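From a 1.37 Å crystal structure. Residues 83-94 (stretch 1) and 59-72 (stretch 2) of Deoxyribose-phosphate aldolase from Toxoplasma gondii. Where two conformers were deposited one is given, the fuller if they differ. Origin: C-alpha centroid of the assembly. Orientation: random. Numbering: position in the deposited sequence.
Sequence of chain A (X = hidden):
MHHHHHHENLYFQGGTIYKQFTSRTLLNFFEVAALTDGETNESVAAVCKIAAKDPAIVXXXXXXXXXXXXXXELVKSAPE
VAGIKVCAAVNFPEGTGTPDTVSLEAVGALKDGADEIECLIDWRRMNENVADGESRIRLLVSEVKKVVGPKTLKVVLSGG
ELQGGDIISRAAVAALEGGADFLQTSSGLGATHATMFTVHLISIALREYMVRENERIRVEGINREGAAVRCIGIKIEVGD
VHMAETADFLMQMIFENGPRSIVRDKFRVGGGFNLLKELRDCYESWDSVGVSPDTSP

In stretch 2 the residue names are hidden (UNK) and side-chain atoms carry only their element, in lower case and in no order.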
# COMPACT_ATOMS: atom_id res chain seq x y z
N GLY A 83 -14.29 -15.56 -2.65
CA GLY A 83 -13.21 -14.58 -2.74
C GLY A 83 -12.96 -13.67 -1.55
O GLY A 83 -12.16 -12.74 -1.66
N ILE A 84 -13.68 -13.89 -0.46
CA ILE A 84 -13.39 -13.18 0.79
C ILE A 84 -13.01 -14.24 1.81
O ILE A 84 -13.40 -15.41 1.68
CB ILE A 84 -14.56 -12.33 1.33
CG1 ILE A 84 -15.80 -13.18 1.64
CG2 ILE A 84 -14.87 -11.20 0.35
CD1 ILE A 84 -16.93 -12.39 2.32
N LYS A 85 -12.23 -13.84 2.80
CA LYS A 85 -11.85 -14.74 3.88
C LYS A 85 -12.98 -14.81 4.90
O LYS A 85 -13.76 -13.86 5.05
CB LYS A 85 -10.62 -14.23 4.60
CG LYS A 85 -9.32 -14.37 3.86
CD LYS A 85 -8.24 -13.74 4.71
CE LYS A 85 -6.84 -14.15 4.34
NZ LYS A 85 -5.89 -13.43 5.23
N VAL A 86 -13.06 -15.95 5.58
CA VAL A 86 -13.99 -16.15 6.68
C VAL A 86 -13.13 -16.23 7.96
O VAL A 86 -12.26 -17.10 8.09
CB VAL A 86 -14.87 -17.40 6.51
CG1 VAL A 86 -15.71 -17.64 7.74
CG2 VAL A 86 -15.77 -17.26 5.27
N CYS A 87 -13.35 -15.29 8.87
CA CYS A 87 -12.63 -15.30 10.14
C CYS A 87 -13.62 -15.68 11.23
O CYS A 87 -14.64 -15.01 11.43
CB CYS A 87 -11.99 -13.95 10.42
SG CYS A 87 -11.06 -13.96 11.96
N ALA A 88 -13.33 -16.78 11.91
CA ALA A 88 -14.21 -17.33 12.94
C ALA A 88 -13.86 -16.76 14.31
O ALA A 88 -12.70 -16.88 14.75
CB ALA A 88 -14.09 -18.85 12.98
N ALA A 89 -14.86 -16.18 14.97
CA ALA A 89 -14.71 -15.55 16.28
C ALA A 89 -14.90 -16.60 17.38
O ALA A 89 -15.99 -17.12 17.57
CB ALA A 89 -15.72 -14.40 16.40
N VAL A 90 -13.82 -16.90 18.09
CA VAL A 90 -13.83 -17.94 19.14
C VAL A 90 -13.68 -17.29 20.52
O VAL A 90 -13.11 -16.21 20.66
CB VAL A 90 -12.76 -19.04 18.91
CG1 VAL A 90 -12.96 -19.67 17.52
CG2 VAL A 90 -11.34 -18.50 19.07
N ASN A 91 -14.26 -17.94 21.52
CA ASN A 91 -14.35 -17.43 22.91
C ASN A 91 -15.27 -16.21 23.01
O ASN A 91 -15.13 -15.43 23.93
CB ASN A 91 -12.98 -17.12 23.52
CG ASN A 91 -12.93 -17.38 25.03
OD1 ASN A 91 -13.82 -18.02 25.62
ND2 ASN A 91 -11.86 -16.88 25.66
N PHE A 92 -16.17 -16.05 22.05
CA PHE A 92 -17.12 -14.96 22.03
C PHE A 92 -18.43 -15.39 22.70
O PHE A 92 -18.79 -16.56 22.70
CB PHE A 92 -17.43 -14.52 20.58
CG PHE A 92 -16.48 -13.47 20.02
CD1 PHE A 92 -16.97 -12.25 19.56
CD2 PHE A 92 -15.12 -13.75 19.92
CE1 PHE A 92 -16.11 -11.30 19.03
CE2 PHE A 92 -14.25 -12.80 19.37
CZ PHE A 92 -14.75 -11.58 18.95
N PRO A 93 -19.18 -14.42 23.23
CA PRO A 93 -18.91 -12.97 23.24
C PRO A 93 -18.24 -12.46 24.51
O PRO A 93 -17.93 -11.27 24.57
CB PRO A 93 -20.31 -12.37 23.14
CG PRO A 93 -21.17 -13.32 23.89
CD PRO A 93 -20.55 -14.70 23.70
N GLU A 94 -18.04 -13.31 25.52
CA GLU A 94 -17.58 -12.87 26.84
C GLU A 94 -16.20 -13.30 27.29
O GLU A 94 -15.74 -12.84 28.36
CB GLU A 94 -18.61 -13.26 27.91
CG GLU A 94 -19.96 -12.58 27.75
CD GLU A 94 -19.93 -11.06 27.95
OE1 GLU A 94 -18.92 -10.52 28.42
OE2 GLU A 94 -20.96 -10.40 27.68
N UNK A 59 -12.40 -9.80 4.36
CA UNK A 59 -13.18 -10.89 4.91
C UNK A 59 -14.35 -10.48 5.76
O UNK A 59 -14.72 -9.30 5.86
N UNK A 60 -14.99 -11.52 6.31
CA UNK A 60 -16.14 -11.39 7.18
C UNK A 60 -15.83 -12.15 8.46
O UNK A 60 -15.21 -13.22 8.42
c UNK A 60 -17.29 -13.43 6.13
c UNK A 60 -17.44 -11.94 6.50
c UNK A 60 -18.66 -11.69 7.38
N UNK A 61 -16.23 -11.56 9.59
CA UNK A 61 -16.11 -12.16 10.90
C UNK A 61 -17.46 -12.71 11.33
O UNK A 61 -18.43 -11.96 11.44
c UNK A 61 -15.63 -11.16 11.95
o UNK A 61 -14.33 -10.67 11.66
N UNK A 62 -17.51 -14.00 11.60
CA UNK A 62 -18.73 -14.64 12.09
C UNK A 62 -18.41 -15.59 13.23
O UNK A 62 -17.27 -15.98 13.42
c UNK A 62 -20.02 -14.55 9.89
c UNK A 62 -19.45 -15.47 10.97
c UNK A 62 -18.51 -16.50 10.40
N UNK A 63 -19.44 -16.00 13.96
CA UNK A 63 -19.27 -17.07 14.95
C UNK A 63 -19.07 -18.38 14.17
O UNK A 63 -19.47 -18.50 13.00
n UNK A 63 -21.25 -15.89 20.01
c UNK A 63 -21.35 -14.72 19.40
c UNK A 63 -19.86 -15.42 17.55
c UNK A 63 -20.49 -17.22 15.86
n UNK A 63 -20.61 -14.44 18.31
c UNK A 63 -20.91 -16.00 16.59
n UNK A 63 -22.12 -13.78 19.92
N UNK A 64 -18.45 -19.39 14.81
CA UNK A 64 -18.24 -20.68 14.16
C UNK A 64 -19.51 -21.25 13.51
O UNK A 64 -19.41 -21.87 12.45
c UNK A 64 -17.73 -21.55 15.31
c UNK A 64 -16.97 -20.58 16.14
c UNK A 64 -17.76 -19.34 16.12
N UNK A 65 -20.69 -20.98 14.08
CA UNK A 65 -21.98 -21.50 13.55
C UNK A 65 -22.30 -21.12 12.11
O UNK A 65 -23.14 -21.77 11.49
c UNK A 65 -23.13 -21.07 14.44
N UNK A 66 -21.67 -20.08 11.57
CA UNK A 66 -21.95 -19.67 10.18
C UNK A 66 -20.83 -19.90 9.18
O UNK A 66 -20.99 -19.57 8.00
c UNK A 66 -24.92 -18.38 9.92
c UNK A 66 -25.32 -17.50 12.50
c UNK A 66 -24.02 -17.61 11.98
c UNK A 66 -26.40 -17.84 11.71
c UNK A 66 -22.44 -18.21 10.13
c UNK A 66 -26.20 -18.27 10.42
c UNK A 66 -23.82 -18.04 10.69
N UNK A 67 -19.73 -20.53 9.59
CA UNK A 67 -18.60 -20.79 8.70
C UNK A 67 -19.01 -21.73 7.55
O UNK A 67 -18.81 -21.41 6.37
c UNK A 67 -16.22 -21.70 8.51
c UNK A 67 -17.35 -21.35 9.46
c UNK A 67 -16.87 -20.33 10.52
N UNK A 68 -19.58 -22.89 7.90
CA UNK A 68 -20.00 -23.85 6.88
C UNK A 68 -21.06 -23.28 5.96
O UNK A 68 -21.04 -23.54 4.75
c UNK A 68 -20.50 -25.15 7.52
n UNK A 68 -19.96 -28.03 7.73
c UNK A 68 -21.21 -27.53 7.17
c UNK A 68 -19.09 -28.81 7.08
n UNK A 68 -17.97 -29.19 7.69
c UNK A 68 -20.97 -26.20 6.51
n UNK A 68 -19.34 -29.21 5.84
N UNK A 69 -21.99 -22.50 6.52
CA UNK A 69 -23.01 -21.85 5.71
C UNK A 69 -22.39 -21.04 4.59
O UNK A 69 -22.75 -21.19 3.42
c UNK A 69 -25.85 -20.62 4.96
c UNK A 69 -26.43 -18.44 4.14
c UNK A 69 -24.60 -18.70 5.64
c UNK A 69 -26.66 -19.81 4.18
c UNK A 69 -24.81 -20.07 5.71
c UNK A 69 -23.92 -20.95 6.54
c UNK A 69 -25.40 -17.89 4.87
N UNK A 70 -21.43 -20.19 4.94
CA UNK A 70 -20.77 -19.36 3.94
C UNK A 70 -19.98 -20.18 2.91
O UNK A 70 -20.11 -19.98 1.69
c UNK A 70 -18.98 -17.64 3.52
c UNK A 70 -20.62 -17.33 5.42
c UNK A 70 -19.82 -18.34 4.61
c UNK A 70 -19.76 -16.49 6.37
N UNK A 71 -19.18 -21.13 3.41
CA UNK A 71 -18.27 -21.91 2.58
C UNK A 71 -18.85 -23.04 1.74
O UNK A 71 -18.28 -23.40 0.71
c UNK A 71 -15.27 -21.06 2.55
n UNK A 71 -15.29 -18.32 1.53
c UNK A 71 -14.28 -18.78 2.27
n UNK A 71 -13.26 -17.98 2.53
c UNK A 71 -17.12 -22.45 3.44
n UNK A 71 -14.25 -20.03 2.75
c UNK A 71 -16.10 -21.38 3.79
N UNK A 72 -19.93 -23.66 2.20
CA UNK A 72 -20.52 -24.79 1.47
C UNK A 72 -21.85 -24.51 0.80
O UNK A 72 -22.18 -25.15 -0.20
c UNK A 72 -19.57 -26.90 2.58
c UNK A 72 -20.75 -25.98 2.39
n UNK A 72 -19.25 -29.29 2.79
c UNK A 72 -20.01 -28.25 3.11
o UNK A 72 -21.03 -28.35 3.80

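Position 59 has no side-chain atoms. Its CA lies 3.0 Å from Lys85 O, and a CB built here would fall 2.6 Å from that same oxygen, a clash; the residue is Gly59. Position 60 carries three carbons, one bearing the other two, and one of the outer pair lies 4.0 Å from Ile84 CD1 and 4.2 Å from Val86 CG2; the branch at the first carbon defines Val60. The backbone Val60 N donates to Lys85 O (2.9 Å). In turn, Val60 O accepts from Cys87 N (2.8 Å).

Position 61 shows one carbon followed by one oxygen, the oxygen 4.2 Å from Cys87 CB, hence Ser61; its OG is hydrogen-bonded elsewhere in the structure. At position 62 three carbons again fork at the first, and one branch packs 4.0 Å from Val86 CG1, giving Val62. The backbone ladder continues here, from Val62 N to Cys87 O (3.0 Å) and from Ala89 N to Val62 O (2.9 Å).

Position 63 extends through three carbons and a nitrogen to a carbon with two more nitrogens. Its CB points away from stretch 1, but the chain returns to bring its first nitrogen 3.9 Å from Phe92 CB: Arg63, with one face of its guanidinium against Phe92 CB and Pro93 N. At position 64 three carbons close a ring onto the backbone N, and the ring carbon bonded to that N sits 3.2 Å from Ala89 O, as in Pro64.

Position 65 has a single carbon, out of reach of stretch 1, and is Ala65. Position 66, one carbon and a six-carbon ring that leads away, is Phe66. Position 67, a three-carbon fork with one branch 4.0 Å from both Val86 CG1 and Ala88 CB, is Val67. Position 68, three carbons, a nitrogen, then a carbon carrying two more nitrogens, is Arg68, and position 69, one carbon then a ring of six carbons, is Phe69; neither reaches stretch 1.

Position 70 has four carbons, forked at the first with one arm two carbons long; the one-carbon arm is 3.7 Å from Val86 CG2: Ile70. Position 71 has three carbons, a nitrogen, then a carbon carrying two more nitrogens, one of which donates to Ile84 O at 2.7 Å, so it is Arg71, the donor being NH2. Position 72, three carbons with the third carrying oxygen and nitrogen, is Gln72, remote from stretch 1.

The contact joins two parallel strands through four backbone hydrogen bonds. On the sheet face bearing Val86 and Ala88, Val60, Val62, Val67 and Ile70 form an apolar layer linking strand to helix. Arg71 covers this layer at Val86, one guanidinium face over Val86 CG2, while the guanidinium edge meets Ile84 O.

Stretch 2, residues 59-72: GVSVRPAFVRFIRQ
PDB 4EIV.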